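Local coordinates for protein (R)-specific enoyl-CoA hydratase (Pseudomonas aeruginosa, PDB 5CPG) that probably catalyses the reversible, (R)-specific hydration of trans-2-enoyl-CoA to (R)-3-hydroxyacyl-CoA, as a hotdog-fold hydratase of the MaoC family, at residues Gly96-Leu106 and Met116-Ala124. Sequence-based numbering, arbitrary orientation.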
loop_
_atom_site.group_PDB
_atom_site.type_symbol
_atom_site.label_atom_id
_atom_site.label_comp_id
_atom_site.label_asym_id
_atom_site.label_seq_id
_atom_site.Cartn_x
_atom_site.Cartn_y
_atom_site.Cartn_z
ATOM N N GLY A 96 -18.117 1.776 -3.285
ATOM C CA GLY A 96 -19.258 1.956 -2.399
ATOM C C GLY A 96 -19.258 1.189 -1.088
ATOM O O GLY A 96 -20.212 1.262 -0.312
ATOM N N ASP A 97 -18.199 0.433 -0.818
ATOM C CA ASP A 97 -18.027 -0.170 0.499
ATOM C C ASP A 97 -17.485 0.873 1.463
ATOM O O ASP A 97 -17.017 1.916 1.023
ATOM C CB ASP A 97 -17.053 -1.367 0.418
ATOM C CG ASP A 97 -17.678 -2.584 -0.214
ATOM O OD1 ASP A 97 -18.897 -2.600 -0.435
ATOM O OD2 ASP A 97 -16.958 -3.564 -0.499
ATOM N N ASP A 98 -17.547 0.613 2.785
ATOM C CA ASP A 98 -16.904 1.483 3.779
ATOM C C ASP A 98 -16.016 0.588 4.604
ATOM O O ASP A 98 -16.467 -0.460 5.023
ATOM C CB ASP A 98 -17.909 2.172 4.703
ATOM C CG ASP A 98 -18.632 3.314 4.036
ATOM O OD1 ASP A 98 -18.025 4.404 3.904
ATOM O OD2 ASP A 98 -19.823 3.134 3.693
ATOM N N LEU A 99 -14.789 1.001 4.837
ATOM C CA LEU A 99 -13.874 0.122 5.563
ATOM C C LEU A 99 -13.550 0.692 6.925
ATOM O O LEU A 99 -13.440 1.891 7.114
ATOM C CB LEU A 99 -12.572 -0.084 4.770
ATOM C CG LEU A 99 -12.755 -0.667 3.394
ATOM C CD1 LEU A 99 -11.368 -0.852 2.751
ATOM C CD2 LEU A 99 -13.501 -1.989 3.463
ATOM N N LYS A 100 -13.350 -0.213 7.879
ATOM C CA LYS A 100 -12.871 0.153 9.192
ATOM C C LYS A 100 -11.590 -0.612 9.492
ATOM O O LYS A 100 -11.603 -1.854 9.463
ATOM C CB LYS A 100 -13.937 -0.162 10.256
ATOM C CG LYS A 100 -13.451 0.037 11.676
ATOM C CD LYS A 100 -14.522 -0.395 12.660
ATOM C CE LYS A 100 -15.030 -1.813 12.302
ATOM N NZ LYS A 100 -16.105 -2.348 13.218
ATOM N N VAL A 101 -10.504 0.117 9.683
ATOM C CA VAL A 101 -9.255 -0.465 10.144
ATOM C C VAL A 101 -9.310 -0.570 11.656
ATOM O O VAL A 101 -9.648 0.410 12.348
ATOM C CB VAL A 101 -8.027 0.376 9.747
ATOM C CG1 VAL A 101 -6.788 -0.175 10.419
ATOM C CG2 VAL A 101 -7.883 0.403 8.217
ATOM N N GLU A 102 -9.041 -1.764 12.153
ATOM C CA GLU A 102 -8.918 -1.967 13.595
ATOM C C GLU A 102 -7.474 -2.313 13.932
ATOM O O GLU A 102 -6.941 -3.269 13.386
ATOM C CB GLU A 102 -9.845 -3.078 14.077
ATOM C CG GLU A 102 -9.734 -3.204 15.611
ATOM C CD GLU A 102 -10.376 -4.450 16.210
ATOM O OE1 GLU A 102 -10.120 -5.583 15.743
ATOM O OE2 GLU A 102 -11.139 -4.278 17.181
ATOM N N LEU A 103 -6.872 -1.536 14.806
ATOM C CA LEU A 103 -5.502 -1.809 15.256
ATOM C C LEU A 103 -5.590 -2.382 16.644
ATOM O O LEU A 103 -6.409 -1.939 17.441
ATOM C CB LEU A 103 -4.650 -0.541 15.288
ATOM C CG LEU A 103 -4.513 0.219 13.970
ATOM C CD1 LEU A 103 -3.622 1.431 14.199
ATOM C CD2 LEU A 103 -3.941 -0.730 12.904
ATOM N N GLU A 104 -4.697 -3.303 16.978
ATOM C CA GLU A 104 -4.639 -3.754 18.369
ATOM C C GLU A 104 -3.194 -4.032 18.777
ATOM O O GLU A 104 -2.501 -4.732 18.054
ATOM C CB GLU A 104 -5.450 -5.032 18.556
ATOM C CG GLU A 104 -5.492 -5.467 20.042
ATOM C CD GLU A 104 -6.207 -6.810 20.240
ATOM O OE1 GLU A 104 -6.954 -7.243 19.332
ATOM O OE2 GLU A 104 -6.003 -7.440 21.310
ATOM N N VAL A 105 -2.763 -3.520 19.929
ATOM C CA VAL A 105 -1.394 -3.804 20.388
ATOM C C VAL A 105 -1.290 -5.270 20.848
ATOM O O VAL A 105 -2.027 -5.689 21.752
ATOM C CB VAL A 105 -0.963 -2.878 21.528
ATOM C CG1 VAL A 105 0.423 -3.320 22.037
ATOM C CG2 VAL A 105 -0.972 -1.378 21.107
ATOM N N LEU A 106 -0.424 -6.068 20.204
ATOM C CA LEU A 106 -0.343 -7.500 20.530
ATOM C C LEU A 106 0.787 -7.767 21.517
ATOM O O LEU A 106 0.640 -8.561 22.452
ATOM C CB LEU A 106 -0.121 -8.367 19.279
ATOM C CG LEU A 106 -1.210 -8.471 18.217
ATOM C CD1 LEU A 106 -0.739 -9.319 17.088
ATOM C CD2 LEU A 106 -2.532 -9.075 18.830
ATOM N N MET A 116 1.578 -5.153 16.160
ATOM C CA MET A 116 0.250 -4.551 16.107
ATOM C C MET A 116 -0.594 -5.400 15.210
ATOM O O MET A 116 -0.175 -5.704 14.070
ATOM C CB MET A 116 0.324 -3.109 15.563
ATOM C CG MET A 116 -0.975 -2.365 15.620
ATOM S SD MET A 116 -1.264 -1.574 17.228
ATOM C CE MET A 116 0.310 -0.759 17.376
ATOM N N ALA A 117 -1.755 -5.849 15.695
ATOM C CA ALA A 117 -2.666 -6.536 14.796
ATOM C C ALA A 117 -3.300 -5.469 13.891
ATOM O O ALA A 117 -3.565 -4.371 14.362
ATOM C CB ALA A 117 -3.744 -7.281 15.567
ATOM N N THR A 118 -3.495 -5.773 12.608
ATOM C CA THR A 118 -4.015 -4.777 11.661
ATOM C C THR A 118 -5.118 -5.433 10.849
ATOM O O THR A 118 -4.855 -6.148 9.900
ATOM C CB THR A 118 -2.898 -4.217 10.731
ATOM O OG1 THR A 118 -2.328 -5.300 9.987
ATOM C CG2 THR A 118 -1.783 -3.567 11.551
ATOM N N ARG A 119 -6.378 -5.250 11.261
ATOM C CA ARG A 119 -7.499 -5.919 10.620
ATOM C C ARG A 119 -8.344 -4.885 9.897
ATOM O O ARG A 119 -8.409 -3.737 10.356
ATOM C CB ARG A 119 -8.372 -6.650 11.660
ATOM C CG ARG A 119 -7.543 -7.554 12.611
ATOM C CD ARG A 119 -8.322 -7.898 13.890
ATOM N NE ARG A 119 -7.458 -8.625 14.851
ATOM C CZ ARG A 119 -7.250 -8.272 16.120
ATOM N NH1 ARG A 119 -7.863 -7.224 16.660
ATOM N NH2 ARG A 119 -6.453 -9.014 16.881
ATOM N N VAL A 120 -8.986 -5.293 8.815
ATOM C CA VAL A 120 -9.860 -4.360 8.084
ATOM C C VAL A 120 -11.190 -5.054 7.854
ATOM O O VAL A 120 -11.243 -6.199 7.401
ATOM C CB VAL A 120 -9.294 -3.927 6.703
ATOM C CG1 VAL A 120 -10.214 -2.841 6.088
ATOM C CG2 VAL A 120 -7.885 -3.399 6.850
ATOM N N PHE A 121 -12.263 -4.325 8.161
ATOM C CA PHE A 121 -13.627 -4.829 8.000
ATOM C C PHE A 121 -14.427 -3.925 7.109
ATOM O O PHE A 121 -14.203 -2.723 7.101
ATOM C CB PHE A 121 -14.341 -4.919 9.354
ATOM C CG PHE A 121 -13.655 -5.816 10.334
ATOM C CD1 PHE A 121 -12.700 -5.293 11.167
ATOM C CD2 PHE A 121 -13.933 -7.175 10.373
ATOM C CE1 PHE A 121 -12.008 -6.100 12.089
ATOM C CE2 PHE A 121 -13.242 -8.019 11.313
ATOM C CZ PHE A 121 -12.293 -7.466 12.154
ATOM N N ASN A 122 -15.391 -4.503 6.417
ATOM C CA ASN A 122 -16.276 -3.700 5.588
ATOM C C ASN A 122 -17.558 -3.381 6.350
ATOM O O ASN A 122 -17.715 -3.744 7.520
ATOM C CB ASN A 122 -16.581 -4.391 4.254
ATOM C CG ASN A 122 -17.356 -5.709 4.403
ATOM O OD1 ASN A 122 -17.984 -5.967 5.422
ATOM N ND2 ASN A 122 -17.307 -6.540 3.373
ATOM N N GLN A 123 -18.471 -2.712 5.664
ATOM C CA GLN A 123 -19.674 -2.158 6.307
ATOM C C GLN A 123 -20.615 -3.235 6.864
ATOM O O GLN A 123 -21.472 -2.943 7.705
ATOM C CB GLN A 123 -20.424 -1.251 5.315
ATOM C CG GLN A 123 -21.070 -1.942 4.100
ATOM C CD GLN A 123 -20.097 -2.158 2.993
ATOM O OE1 GLN A 123 -18.895 -1.903 3.159
ATOM N NE2 GLN A 123 -20.603 -2.561 1.823
ATOM N N ALA A 124 -20.439 -4.467 6.401
ATOM C CA ALA A 124 -21.265 -5.596 6.817
ATOM C C ALA A 124 -20.565 -6.393 7.925
ATOM O O ALA A 124 -21.025 -7.455 8.379
ATOM C CB ALA A 124 -21.560 -6.465 5.649
HETATM O O HOH W 1 -15.759 -5.554 1.055
#
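Arg119 reaches across to Glu102 and Glu104 on the adjoining strand of an antiparallel beta hairpin, two neighbouring strands of the hotdog-fold sheet. Its NH1 is shared by both acids, forming salt bridges to Glu102 OE1 (2.9 Å) and Glu104 OE1 (2.8 Å), while NH2 makes a longer second bond to the same Glu104 oxygen. The two oxygens sit at the guanidinium edge, near its plane, and Ala117 CB lies 3.4 Å above that plane on one face, offset toward its rim. An arginine suits this place because its chain, extended from CG to NE, runs alongside Glu102 and offers several N-H groups in one plane. Both glutamates turn CG anti to the backbone N (chi1 -177° in Glu102), which carries their carboxylates to the arginine. Phe121 flanks the cluster, its ring edge facing Glu102 OE1.

Beneath these side chains, hydrogen-bonded pairs Lys100-Phe121, Glu102-Arg119 and Glu104-Ala117 zip the backbones together; Glu102 N to Arg119 O measures 2.7 Å. The alternate residues supply the buried face. Branched, apolar Val101 meets Val120 through their CG2 methyls at 4.0 Å, Leu103 CD2 rests on Thr118 CG2, and the bent chain of Met116 lays its sulfur against Leu103 and Val105. Helix 62-73 packs on Val101, Leu103 and Thr118, consistent with its place as the long helix that the hotdog sheet wraps around, and the Thr118 hydroxyl is bound by Gln85.

At the far end, the Gln123 amide, acceptor and donor in one group, continues the pairing beyond the regular ladder: OE1 accepts from Asp98 N, and NE2 donates to Asp97 OD1. Asp97 OD2 accepts hydrogen bonds from Lys94 N and from a water 2.8 Å away, which in turn accepts from Asn122 ND2 at 3.0 Å.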